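Major capsid protein (Norovirus Hu/GI.7/TCH-060/USA/2003, PDB 4P25) forms the norovirus capsid and, through its protruding P domain, binds histo-blood group antigens such as Lewis Y, probably for attachment to host cells. Local coordinates at residues M30-D35 with G199-Y204; P191-P196 with D264-C269; V248-H253 with N283-F288. One frame throughout, in Å; residues are numbered along the deposited sequence.

Interaction 1: M30-D35 with G199-Y204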
ATOM      1  N   MET A  30       6.387 -12.509 -12.470  1.00 10.74           N
ATOM      2  CA  MET A  30       6.698 -11.729 -13.660  1.00  9.63           C
ATOM      3  C   MET A  30       6.249 -12.504 -14.874  1.00 12.30           C
ATOM      4  O   MET A  30       6.114 -13.724 -14.824  1.00 17.63           O
ATOM      5  CB  MET A  30       8.206 -11.542 -13.795  1.00 14.92           C
ATOM      6  CG  MET A  30       8.830 -10.582 -12.829  1.00 17.57           C
ATOM      7  SD  MET A  30      10.629 -10.603 -12.974  1.00 13.76           S
ATOM      8  CE  MET A  30      11.051 -12.103 -12.089  1.00 17.34           C
ATOM      9  N   THR A  31       6.040 -11.803 -15.981  1.00 11.13           N
ATOM     10  CA  THR A  31       5.815 -12.480 -17.249  1.00 12.60           C
ATOM     11  C   THR A  31       6.139 -11.543 -18.402  1.00 11.28           C
ATOM     12  O   THR A  31       6.336 -10.341 -18.202  1.00 13.17           O
ATOM     13  CB  THR A  31       4.364 -12.994 -17.369  1.00 16.39           C
ATOM     14  OG1 THR A  31       4.281 -13.953 -18.436  1.00 18.03           O
ATOM     15  CG2 THR A  31       3.390 -11.843 -17.626  1.00 17.96           C
ATOM     16  N   VAL A  32       6.222 -12.101 -19.603  1.00 13.73           N
ATOM     17  CA  VAL A  32       6.271 -11.294 -20.811  1.00 11.11           C
ATOM     18  C   VAL A  32       4.931 -11.476 -21.509  1.00 13.19           C
ATOM     19  O   VAL A  32       4.237 -12.465 -21.265  1.00 17.32           O
ATOM     20  CB  VAL A  32       7.435 -11.708 -21.729  1.00 12.20           C
ATOM     21  CG1 VAL A  32       8.768 -11.319 -21.098  1.00 14.64           C
ATOM     22  CG2 VAL A  32       7.388 -13.207 -22.014  1.00 14.73           C
ATOM     23  N   SER A  33       4.544 -10.525 -22.351  1.00 13.37           N
ATOM     24  CA  SER A  33       3.263 -10.637 -23.042  1.00 14.55           C
ATOM     25  C   SER A  33       3.310 -11.730 -24.105  1.00 14.86           C
ATOM     26  O   SER A  33       4.370 -12.007 -24.673  1.00 17.52           O
ATOM     27  CB  SER A  33       2.831  -9.291 -23.634  1.00 17.70           C
ATOM     28  OG  SER A  33       3.823  -8.739 -24.479  1.00 16.06           O
ATOM     29  N   THR A  34       2.165 -12.363 -24.355  1.00 22.26           N
ATOM     30  CA  THR A  34       2.079 -13.455 -25.325  1.00 22.42           C
ATOM     31  C   THR A  34       2.500 -12.980 -26.717  1.00 18.16           C
ATOM     32  O   THR A  34       3.231 -13.670 -27.422  1.00 23.91           O
ATOM     33  CB  THR A  34       0.672 -14.087 -25.350  1.00 29.45           C
ATOM     34  OG1 THR A  34       0.370 -14.624 -24.057  1.00 35.73           O
ATOM     35  CG2 THR A  34       0.605 -15.208 -26.377  1.00 31.69           C
ATOM     36  N   ASP A  35       2.041 -11.792 -27.096  1.00 20.91           N
ATOM     37  CA  ASP A  35       2.583 -11.085 -28.247  1.00 23.41           C
ATOM     38  C   ASP A  35       3.627 -10.120 -27.705  1.00 24.03           C
ATOM     39  O   ASP A  35       3.284  -9.136 -27.056  1.00 22.39           O
ATOM     40  CB  ASP A  35       1.468 -10.328 -28.974  1.00 28.07           C
ATOM     41  CG  ASP A  35       1.981  -9.443 -30.107  1.00 34.09           C
ATOM     42  OD1 ASP A  35       3.191  -9.456 -30.417  1.00 28.89           O
ATOM     43  OD2 ASP A  35       1.148  -8.732 -30.703  1.00 42.03           O
ATOM     44  N   GLY A 199      14.979  -8.604 -29.645  1.00 20.87           N
ATOM     45  CA  GLY A 199      14.834  -9.737 -28.761  1.00 21.15           C
ATOM     46  C   GLY A 199      14.351  -9.373 -27.372  1.00 17.49           C
ATOM     47  O   GLY A 199      13.964 -10.254 -26.608  1.00 21.80           O
ATOM     48  N   GLU A 200      14.366  -8.083 -27.041  1.00 18.68           N
ATOM     49  CA  GLU A 200      13.938  -7.656 -25.713  1.00 14.78           C
ATOM     50  C   GLU A 200      12.420  -7.621 -25.607  1.00 15.02           C
ATOM     51  O   GLU A 200      11.723  -7.297 -26.572  1.00 22.61           O
ATOM     52  CB  GLU A 200      14.546  -6.299 -25.331  1.00 15.47           C
ATOM     53  CG  GLU A 200      16.059  -6.347 -25.123  1.00 14.47           C
ATOM     54  CD  GLU A 200      16.643  -5.060 -24.561  1.00 21.06           C
ATOM     55  OE1 GLU A 200      15.893  -4.244 -23.977  1.00 17.14           O
ATOM     56  OE2 GLU A 200      17.868  -4.870 -24.701  1.00 19.32           O
ATOM     57  N   ALA A 201      11.916  -7.977 -24.429  1.00 11.75           N
ATOM     58  CA  ALA A 201      10.490  -7.953 -24.157  1.00 12.17           C
ATOM     59  C   ALA A 201      10.255  -7.237 -22.839  1.00 13.77           C
ATOM     60  O   ALA A 201      11.030  -7.396 -21.897  1.00 14.03           O
ATOM     61  CB  ALA A 201       9.943  -9.367 -24.091  1.00 15.28           C
ATOM     62  N   ILE A 202       9.191  -6.443 -22.779  1.00 12.85           N
ATOM     63  CA  ILE A 202       8.821  -5.746 -21.550  1.00 11.07           C
ATOM     64  C   ILE A 202       8.456  -6.757 -20.470  1.00 10.22           C
ATOM     65  O   ILE A 202       7.779  -7.749 -20.735  1.00 11.88           O
ATOM     66  CB  ILE A 202       7.632  -4.807 -21.792  1.00 11.45           C
ATOM     67  CG1 ILE A 202       8.003  -3.756 -22.846  1.00 16.83           C
ATOM     68  CG2 ILE A 202       7.200  -4.124 -20.492  1.00 13.49           C
ATOM     69  CD1 ILE A 202       6.817  -3.083 -23.470  1.00 21.14           C
ATOM     70  N   VAL A 203       8.927  -6.505 -19.258  1.00  8.73           N
ATOM     71  CA  VAL A 203       8.590  -7.353 -18.123  1.00  7.79           C
ATOM     72  C   VAL A 203       7.366  -6.803 -17.402  1.00  9.74           C
ATOM     73  O   VAL A 203       7.334  -5.631 -17.023  1.00 11.04           O
ATOM     74  CB  VAL A 203       9.765  -7.473 -17.145  1.00 10.69           C
ATOM     75  CG1 VAL A 203       9.346  -8.258 -15.909  1.00 12.53           C
ATOM     76  CG2 VAL A 203      10.948  -8.138 -17.836  1.00 12.13           C
ATOM     77  N   TYR A 204       6.358  -7.652 -17.240  1.00 10.79           N
ATOM     78  CA  TYR A 204       5.136  -7.273 -16.548  1.00  9.28           C
ATOM     79  C   TYR A 204       5.061  -7.972 -15.210  1.00 10.72           C
ATOM     80  O   TYR A 204       5.332  -9.167 -15.101  1.00 10.97           O
ATOM     81  CB  TYR A 204       3.907  -7.599 -17.397  1.00 10.13           C
ATOM     82  CG  TYR A 204       3.911  -6.840 -18.697  1.00 11.42           C
ATOM     83  CD1 TYR A 204       3.464  -5.530 -18.754  1.00  9.85           C
ATOM     84  CD2 TYR A 204       4.398  -7.421 -19.862  1.00 14.05           C
ATOM     85  CE1 TYR A 204       3.484  -4.822 -19.935  1.00 10.45           C
ATOM     86  CE2 TYR A 204       4.422  -6.718 -21.054  1.00 14.37           C
ATOM     87  CZ  TYR A 204       3.966  -5.419 -21.079  1.00 11.32           C
ATOM     88  OH  TYR A 204       3.984  -4.706 -22.253  1.00 13.38           O
TER
HETATM   89  O   HOH W   1       6.625  -8.717 -23.001  1.00 12.86           O
HETATM   90  O   HOH W   2       4.650  -6.065 -24.525  1.00 13.78           O
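The carbonyl oxygen of Tyr-204 is gripped from segment 30-35 by two consecutive residues. Thr-31 N donates a hydrogen bond to Tyr-204 O at 2.9 Å, and Met-30 CA adds a C-H···O contact to the same Tyr-204 O at 3.2 Å. The return bond, Tyr-204 N to Thr-31 O at 2.9 Å, is straighter (171° at the hydrogen) and completes an antiparallel hydrogen-bonded pair. Beyond it the chains diverge and water takes over: one molecule accepts from Ser-33 N and donates to Ile-202 O, 2.7 Å from the water oxygen. A second joins the side chains, sitting 2.7 Å from Tyr-204 OH, in the ring plane, and donating to Ser-33 OG. That hydroxyl in turn gives its proton to Asp-35 O at 2.7 Å, from well above the carbonyl plane. Tyr-204 CG stands anti to its own carbonyl carbon (chi1 -62°), which lays the ring along the chain at Val-32 and Ser-33, with Thr-31 O and Val-32 CA at its edge and Ile-202 CG2 over one face. Apolar contacts lie on the other side of the paired backbones: Met-30 CG meets Val-203 CG1 at 3.9 Å, and Val-32 CG1 touches Ala-201 CB at 3.8 Å. Phe-259 lies against both Met-30 and Val-203, while Trp-174 meets the Tyr-204 ring edge-to-face. Direct bonding is thus confined to the Thr-31/Tyr-204 pair, and ordered water carries the join on to Ser-33, satisfying buried polar groups where the backbones part.

Interaction 2: P191-P196 with D264-C269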
ATOM      1  N   PRO A 191       3.058   8.262 -21.868  1.00 12.83           N
ATOM      2  CA  PRO A 191       3.138   7.793 -23.253  1.00 13.39           C
ATOM      3  C   PRO A 191       3.157   6.276 -23.342  1.00 13.75           C
ATOM      4  O   PRO A 191       3.392   5.612 -22.326  1.00 15.28           O
ATOM      5  CB  PRO A 191       4.474   8.373 -23.731  1.00 16.37           C
ATOM      6  CG  PRO A 191       5.304   8.442 -22.495  1.00 18.50           C
ATOM      7  CD  PRO A 191       4.347   8.796 -21.387  1.00 14.78           C
ATOM      8  N   PRO A 192       2.905   5.723 -24.538  1.00 12.89           N
ATOM      9  CA  PRO A 192       2.954   4.268 -24.688  1.00 12.72           C
ATOM     10  C   PRO A 192       4.354   3.748 -24.415  1.00 13.64           C
ATOM     11  O   PRO A 192       5.338   4.468 -24.598  1.00 16.14           O
ATOM     12  CB  PRO A 192       2.607   4.054 -26.167  1.00 13.49           C
ATOM     13  CG  PRO A 192       1.950   5.312 -26.607  1.00 20.99           C
ATOM     14  CD  PRO A 192       2.563   6.400 -25.799  1.00 15.29           C
ATOM     15  N   ILE A 193       4.435   2.506 -23.963  1.00 12.98           N
ATOM     16  CA  ILE A 193       5.714   1.846 -23.767  1.00 15.59           C
ATOM     17  C   ILE A 193       5.904   0.882 -24.922  1.00 20.79           C
ATOM     18  O   ILE A 193       5.138  -0.072 -25.078  1.00 20.33           O
ATOM     19  CB  ILE A 193       5.752   1.091 -22.423  1.00 14.04           C
ATOM     20  CG1 ILE A 193       5.585   2.076 -21.264  1.00 15.16           C
ATOM     21  CG2 ILE A 193       7.051   0.310 -22.281  1.00 18.13           C
ATOM     22  CD1 ILE A 193       5.470   1.413 -19.905  1.00 14.70           C
ATOM     23  N   PHE A 194       6.914   1.148 -25.743  1.00 21.73           N
ATOM     24  CA  PHE A 194       7.210   0.307 -26.894  1.00 21.73           C
ATOM     25  C   PHE A 194       8.327  -0.670 -26.571  1.00 21.13           C
ATOM     26  O   PHE A 194       9.373  -0.271 -26.046  1.00 26.37           O
ATOM     27  CB  PHE A 194       7.621   1.161 -28.092  1.00 27.69           C
ATOM     28  CG  PHE A 194       6.528   2.055 -28.606  1.00 27.05           C
ATOM     29  CD1 PHE A 194       5.554   1.557 -29.456  1.00 32.10           C
ATOM     30  CD2 PHE A 194       6.480   3.389 -28.248  1.00 28.73           C
ATOM     31  CE1 PHE A 194       4.549   2.375 -29.937  1.00 34.20           C
ATOM     32  CE2 PHE A 194       5.477   4.213 -28.724  1.00 31.10           C
ATOM     33  CZ  PHE A 194       4.511   3.706 -29.572  1.00 28.15           C
ATOM     34  N   PRO A 195       8.105  -1.959 -26.865  1.00 24.26           N
ATOM     35  CA  PRO A 195       9.175  -2.955 -26.767  1.00 22.50           C
ATOM     36  C   PRO A 195      10.356  -2.471 -27.613  1.00 20.69           C
ATOM     37  O   PRO A 195      10.165  -2.115 -28.756  1.00 23.69           O
ATOM     38  CB  PRO A 195       8.539  -4.195 -27.414  1.00 26.12           C
ATOM     39  CG  PRO A 195       7.067  -4.028 -27.159  1.00 24.12           C
ATOM     40  CD  PRO A 195       6.810  -2.552 -27.262  1.00 22.94           C
ATOM     41  N   PRO A 196      11.562  -2.430 -27.012  1.00 22.67           N
ATOM     42  CA  PRO A 196      12.682  -1.865 -27.774  1.00 23.51           C
ATOM     43  C   PRO A 196      13.185  -2.803 -28.845  1.00 25.63           C
ATOM     44  O   PRO A 196      14.125  -2.457 -29.570  1.00 40.74           O
ATOM     45  CB  PRO A 196      13.757  -1.652 -26.690  1.00 34.53           C
ATOM     46  CG  PRO A 196      13.444  -2.662 -25.654  1.00 32.14           C
ATOM     47  CD  PRO A 196      11.945  -2.796 -25.620  1.00 25.94           C
ATOM     48  N   ASP A 264      13.007   5.888 -19.030  1.00 12.30           N
ATOM     49  CA  ASP A 264      11.583   6.233 -19.042  1.00 12.73           C
ATOM     50  C   ASP A 264      10.739   5.400 -18.072  1.00 12.53           C
ATOM     51  O   ASP A 264       9.540   5.632 -17.926  1.00 14.55           O
ATOM     52  CB  ASP A 264      11.006   6.163 -20.459  1.00 18.30           C
ATOM     53  CG  ASP A 264      11.487   7.303 -21.339  1.00 22.22           C
ATOM     54  OD1 ASP A 264      12.051   8.273 -20.793  1.00 26.68           O
ATOM     55  OD2 ASP A 264      11.295   7.231 -22.571  1.00 28.81           O
ATOM     56  N   GLY A 265      11.367   4.429 -17.417  1.00 10.46           N
ATOM     57  CA  GLY A 265      10.731   3.731 -16.311  1.00 10.83           C
ATOM     58  C   GLY A 265       9.992   2.461 -16.676  1.00 10.74           C
ATOM     59  O   GLY A 265       8.800   2.318 -16.402  1.00 14.74           O
ATOM     60  N   PHE A 266      10.700   1.530 -17.300  1.00 10.82           N
ATOM     61  CA  PHE A 266      10.179   0.184 -17.507  1.00  9.63           C
ATOM     62  C   PHE A 266      11.351  -0.779 -17.576  1.00 12.43           C
ATOM     63  O   PHE A 266      12.500  -0.353 -17.679  1.00 11.31           O
ATOM     64  CB  PHE A 266       9.298   0.091 -18.762  1.00 13.80           C
ATOM     65  CG  PHE A 266      10.016   0.416 -20.042  1.00 14.22           C
ATOM     66  CD1 PHE A 266      10.091   1.724 -20.493  1.00 14.11           C
ATOM     67  CD2 PHE A 266      10.606  -0.584 -20.799  1.00 15.73           C
ATOM     68  CE1 PHE A 266      10.747   2.033 -21.669  1.00 16.04           C
ATOM     69  CE2 PHE A 266      11.266  -0.282 -21.981  1.00 18.88           C
ATOM     70  CZ  PHE A 266      11.335   1.028 -22.416  1.00 18.14           C
ATOM     71  N   ILE A 267      11.054  -2.072 -17.499  1.00 11.05           N
ATOM     72  CA  ILE A 267      12.079  -3.102 -17.401  1.00  9.91           C
ATOM     73  C   ILE A 267      11.904  -4.115 -18.523  1.00 10.62           C
ATOM     74  O   ILE A 267      10.779  -4.476 -18.871  1.00 13.19           O
ATOM     75  CB  ILE A 267      12.004  -3.805 -16.023  1.00  9.91           C
ATOM     76  CG1 ILE A 267      12.319  -2.804 -14.907  1.00 10.64           C
ATOM     77  CG2 ILE A 267      12.937  -5.008 -15.971  1.00 10.31           C
ATOM     78  CD1 ILE A 267      12.041  -3.318 -13.514  1.00 11.35           C
ATOM     79  N   THR A 268      13.019  -4.555 -19.106  1.00 10.64           N
ATOM     80  CA  THR A 268      12.975  -5.588 -20.136  1.00 12.03           C
ATOM     81  C   THR A 268      13.912  -6.739 -19.810  1.00 11.03           C
ATOM     82  O   THR A 268      14.783  -6.632 -18.940  1.00 13.43           O
ATOM     83  CB  THR A 268      13.385  -5.050 -21.519  1.00 12.25           C
ATOM     84  OG1 THR A 268      14.772  -4.699 -21.505  1.00 11.94           O
ATOM     85  CG2 THR A 268      12.538  -3.844 -21.919  1.00 14.90           C
ATOM     86  N   CYS A 269      13.721  -7.839 -20.526  1.00 11.03           N
ATOM     87  CA  CYS A 269      14.629  -8.972 -20.489  1.00 10.85           C
ATOM     88  C   CYS A 269      14.632  -9.560 -21.884  1.00 12.34           C
ATOM     89  O   CYS A 269      13.851  -9.139 -22.736  1.00 14.02           O
ATOM     90  CB  CYS A 269      14.134 -10.028 -19.495  1.00 10.77           C
ATOM     91  SG  CYS A 269      12.610 -10.895 -20.004  1.00 14.65           S
TER
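Ile-193 and Phe-266 make the main contact, a CH-pi interaction. The CG2 methyl of Ile-193 sits over one face of the Phe-266 ring, 3.8 Å from the centroid and 15° off the normal, displaced toward the CG end; its shortest approach is 3.7 Å, from Ile-193 CG2 to Phe-266 CG. The two side chains run antiparallel as they pass. Phe-266 CG lies between its own backbone N and carbonyl carbon (chi1 62°), and this turns the ring off the strand toward the proline-rich segment, its face to the methyl. Ile-193 CG2 also packs on Ile-202 of the adjoining strand.

Plain apolar packing follows at Pro-196, whose ring meets Thr-268 tip to tip, with Pro-196 CD 3.9 Å from Thr-268 CG2. The same Thr-268 methyl lies in the plane of the Phe-266 ring at its edge, filling the corner between ring and proline. Pro-196 CD comes only loosely to Phe-266 CE2, at 4.5 Å, and obliquely.

Polar bonding between the two segments is absent, and each finds its partners elsewhere. Thr-268 OG1 is hydrogen-bonded to Glu-200, the backbone of Ile-193 pairs with Val-40, and that of Thr-268 with Lys-260.

With the backbones 7.9 Å apart at Ile-193 CA and Phe-266 CA, the gap is filled mainly by side chains. The arrangement is that of an irregular, proline-rich loop laid over one face of an antiparallel sheet, here on strand 266-269 of the P1 subdomain of the norovirus P domain.

Interaction 3: V248-H253 with N283-F288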
ATOM      1  N   VAL A 248      18.498 -11.512  -8.007  1.00 13.00           N
ATOM      2  CA  VAL A 248      19.326 -12.351  -7.147  1.00 12.76           C
ATOM      3  C   VAL A 248      18.500 -13.162  -6.152  1.00 12.02           C
ATOM      4  O   VAL A 248      17.569 -12.647  -5.533  1.00 14.11           O
ATOM      5  CB  VAL A 248      20.349 -11.476  -6.378  1.00 14.23           C
ATOM      6  CG1 VAL A 248      21.278 -12.335  -5.524  1.00 17.69           C
ATOM      7  CG2 VAL A 248      21.148 -10.618  -7.350  1.00 17.90           C
ATOM      8  N   ASP A 249      18.845 -14.438  -6.015  1.00 11.24           N
ATOM      9  CA  ASP A 249      18.261 -15.288  -4.986  1.00 14.63           C
ATOM     10  C   ASP A 249      18.761 -14.759  -3.641  1.00 14.61           C
ATOM     11  O   ASP A 249      19.965 -14.725  -3.401  1.00 16.98           O
ATOM     12  CB  ASP A 249      18.695 -16.739  -5.221  1.00 14.00           C
ATOM     13  CG  ASP A 249      18.066 -17.719  -4.240  1.00 12.93           C
ATOM     14  OD1 ASP A 249      18.005 -17.415  -3.034  1.00 15.48           O
ATOM     15  OD2 ASP A 249      17.636 -18.805  -4.680  1.00 25.80           O
ATOM     16  N   PRO A 250      17.844 -14.329  -2.757  1.00 16.14           N
ATOM     17  CA  PRO A 250      18.291 -13.693  -1.514  1.00 20.89           C
ATOM     18  C   PRO A 250      18.804 -14.679  -0.478  1.00 17.52           C
ATOM     19  O   PRO A 250      19.335 -14.270   0.556  1.00 21.61           O
ATOM     20  CB  PRO A 250      17.022 -13.009  -1.000  1.00 25.40           C
ATOM     21  CG  PRO A 250      15.918 -13.867  -1.512  1.00 20.59           C
ATOM     22  CD  PRO A 250      16.375 -14.318  -2.883  1.00 17.14           C
ATOM     23  N   ASP A 251      18.660 -15.966  -0.753  1.00 17.43           N
ATOM     24  CA  ASP A 251      19.109 -16.978   0.191  1.00 17.45           C
ATOM     25  C   ASP A 251      20.438 -17.617  -0.207  1.00 16.46           C
ATOM     26  O   ASP A 251      21.280 -17.880   0.651  1.00 19.75           O
ATOM     27  CB  ASP A 251      18.023 -18.027   0.398  1.00 17.47           C
ATOM     28  CG  ASP A 251      16.738 -17.420   0.921  1.00 20.94           C
ATOM     29  OD1 ASP A 251      16.756 -16.890   2.050  1.00 27.47           O
ATOM     30  OD2 ASP A 251      15.720 -17.463   0.201  1.00 24.08           O
ATOM     31  N   THR A 252      20.631 -17.853  -1.503  1.00 11.73           N
ATOM     32  CA  THR A 252      21.880 -18.431  -1.996  1.00 13.43           C
ATOM     33  C   THR A 252      22.807 -17.364  -2.561  1.00 12.46           C
ATOM     34  O   THR A 252      23.985 -17.627  -2.795  1.00 15.66           O
ATOM     35  CB  THR A 252      21.634 -19.426  -3.132  1.00 13.81           C
ATOM     36  OG1 THR A 252      21.094 -18.724  -4.256  1.00 15.58           O
ATOM     37  CG2 THR A 252      20.677 -20.520  -2.700  1.00 23.85           C
ATOM     38  N   HIS A 253      22.254 -16.178  -2.809  1.00 14.33           N
ATOM     39  CA  HIS A 253      22.998 -15.035  -3.348  1.00 15.06           C
ATOM     40  C   HIS A 253      23.454 -15.243  -4.787  1.00 19.18           C
ATOM     41  O   HIS A 253      24.333 -14.538  -5.281  1.00 21.97           O
ATOM     42  CB  HIS A 253      24.157 -14.652  -2.423  1.00 21.01           C
ATOM     43  CG  HIS A 253      23.746 -14.549  -0.990  1.00 23.91           C
ATOM     44  ND1 HIS A 253      22.923 -13.541  -0.528  1.00 28.46           N
ATOM     45  CD2 HIS A 253      23.998 -15.347   0.073  1.00 26.94           C
ATOM     46  CE1 HIS A 253      22.706 -13.714   0.760  1.00 30.33           C
ATOM     47  NE2 HIS A 253      23.346 -14.800   1.154  1.00 24.48           N
ATOM     48  N   ASN A 283      10.763 -14.766  -5.468  1.00 14.54           N
ATOM     49  CA  ASN A 283      11.288 -14.198  -4.231  1.00 15.35           C
ATOM     50  C   ASN A 283      12.674 -13.578  -4.391  1.00 16.10           C
ATOM     51  O   ASN A 283      13.378 -13.363  -3.409  1.00 20.10           O
ATOM     52  CB  ASN A 283      11.325 -15.261  -3.131  1.00 19.90           C
ATOM     53  CG  ASN A 283      12.365 -16.338  -3.394  1.00 21.95           C
ATOM     54  OD1 ASN A 283      12.710 -16.622  -4.545  1.00 20.36           O
ATOM     55  ND2 ASN A 283      12.866 -16.948  -2.325  1.00 25.05           N
ATOM     56  N   GLY A 284      13.063 -13.303  -5.633  1.00 15.53           N
ATOM     57  CA  GLY A 284      14.364 -12.717  -5.899  1.00 14.96           C
ATOM     58  C   GLY A 284      14.390 -11.222  -5.658  1.00  9.87           C
ATOM     59  O   GLY A 284      13.343 -10.578  -5.569  1.00 12.93           O
ATOM     60  N   VAL A 285      15.592 -10.667  -5.559  1.00 11.20           N
ATOM     61  CA  VAL A 285      15.775  -9.240  -5.331  1.00 12.18           C
ATOM     62  C   VAL A 285      16.492  -8.605  -6.518  1.00 10.37           C
ATOM     63  O   VAL A 285      17.538  -9.095  -6.954  1.00 12.53           O
ATOM     64  CB  VAL A 285      16.608  -8.994  -4.047  1.00 11.58           C
ATOM     65  CG1 VAL A 285      16.866  -7.501  -3.843  1.00 11.20           C
ATOM     66  CG2 VAL A 285      15.908  -9.601  -2.834  1.00 12.45           C
ATOM     67  N   PHE A 286      15.939  -7.519  -7.051  1.00  9.88           N
ATOM     68  CA  PHE A 286      16.644  -6.775  -8.093  1.00  9.40           C
ATOM     69  C   PHE A 286      17.759  -5.939  -7.483  1.00  9.42           C
ATOM     70  O   PHE A 286      17.573  -5.278  -6.457  1.00 13.00           O
ATOM     71  CB  PHE A 286      15.705  -5.865  -8.884  1.00  9.78           C
ATOM     72  CG  PHE A 286      14.736  -6.603  -9.759  1.00 10.04           C
ATOM     73  CD1 PHE A 286      15.105  -7.047 -11.022  1.00 11.29           C
ATOM     74  CD2 PHE A 286      13.446  -6.842  -9.323  1.00 11.46           C
ATOM     75  CE1 PHE A 286      14.206  -7.722 -11.828  1.00 13.05           C
ATOM     76  CE2 PHE A 286      12.539  -7.515 -10.125  1.00 12.50           C
ATOM     77  CZ  PHE A 286      12.919  -7.955 -11.379  1.00 12.30           C
ATOM     78  N   VAL A 287      18.917  -5.970  -8.126  1.00 10.43           N
ATOM     79  CA  VAL A 287      20.078  -5.224  -7.664  1.00 12.14           C
ATOM     80  C   VAL A 287      20.707  -4.490  -8.843  1.00 11.70           C
ATOM     81  O   VAL A 287      20.977  -5.098  -9.878  1.00 11.79           O
ATOM     82  CB  VAL A 287      21.126  -6.163  -7.033  1.00 15.15           C
ATOM     83  CG1 VAL A 287      22.343  -5.379  -6.549  1.00 18.63           C
ATOM     84  CG2 VAL A 287      20.514  -6.972  -5.897  1.00 16.23           C
ATOM     85  N   PHE A 288      20.931  -3.187  -8.694  1.00 13.18           N
ATOM     86  CA  PHE A 288      21.624  -2.420  -9.729  1.00 12.67           C
ATOM     87  C   PHE A 288      23.055  -2.917  -9.892  1.00 12.52           C
ATOM     88  O   PHE A 288      23.804  -3.019  -8.917  1.00 16.29           O
ATOM     89  CB  PHE A 288      21.636  -0.926  -9.392  1.00 15.29           C
ATOM     90  CG  PHE A 288      22.469  -0.095 -10.334  1.00 14.66           C
ATOM     91  CD1 PHE A 288      21.916   0.431 -11.491  1.00 17.67           C
ATOM     92  CD2 PHE A 288      23.804   0.169 -10.056  1.00 19.02           C
ATOM     93  CE1 PHE A 288      22.683   1.200 -12.355  1.00 22.92           C
ATOM     94  CE2 PHE A 288      24.574   0.931 -10.918  1.00 20.73           C
ATOM     95  CZ  PHE A 288      24.013   1.450 -12.065  1.00 22.80           C
TER
HETATM   96  O   HOH W   3      15.335 -18.532  -2.240  1.00 25.33           O
HETATM   97  O   HOH W   4      13.268 -16.307   0.494  1.00 41.19           O
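Asp-251 and Asn-283 face each other across two shared waters instead of a direct bond. Asp-251 OD2 and Asn-283 ND2 stand 3.8 Å apart, too far to bond, the carboxylate and amide planes turned 40° to each other, and each water donates to the acid and accepts from the amide. The first water lies 2.7 Å from Asp-251 OD2 and 2.9 Å from Asn-283 ND2, and it also donates to Asp-249 OD1. Asn-283 reaches this site with CG between its own backbone N and carbonyl carbon (chi1 69°), which swings the amide toward the turn.

Asp-249 OD1 is the hub of that turn. Besides the water it accepts from Asp-251 N at 2.8 Å, an Asx turn, and from Thr-252 N, which comes from above the carboxylate plane (64° out of it). Several donors converging on one oxygen would be expected to keep the carboxylate ionised and its rotation fixed.

The regular part of the contact is a single antiparallel hydrogen-bonded pair: Val-248 N to Val-285 O at 2.8 Å and Val-285 N to Val-248 O, also at 2.8 Å. Pro-250 folds back over the beginning of the opposite strand. Its CD lies 3.2 Å from Asn-283 O, with CG equally near, and its CB meets Val-285 CG2 at 4.0 Å. Farther along, the CG2 methyls of Val-248 and Val-287 touch. Gly-284 is held from outside, its N bonded to Tyr-247 OH and its backbone paired with Leu-15.

Taken together this is the turn of a beta hairpin, strands 242-248 and 255-262, with an Asx motif at its start, flanked by the incoming strand 285-292 of the antiparallel P1 sheet.

How the interactions relate
All three contacts reach one curled antiparallel sheet of P1, well away from the glycan pocket, most of whose residues belong to P2. Interactions 1 and 2 lie 10 Å apart between centres and touch: strands 201-208 and 266-269 are neighbours, joined by Val-203 N to Ile-267 O. Between centres, interaction 3 is about 20 Å from interaction 1, which it meets at Met-30 SD and Phe-286 CZ, and about 23 Å from interaction 2. Along the chain interaction 2 crosses both others; interaction 1 closes before interaction 3 opens. Interaction 1 ties the N-terminal strand to chain returning from P2, interaction 2 packs a proline-rich loop on the sheet, and interaction 3 joins a hairpin turn to strand 285-292.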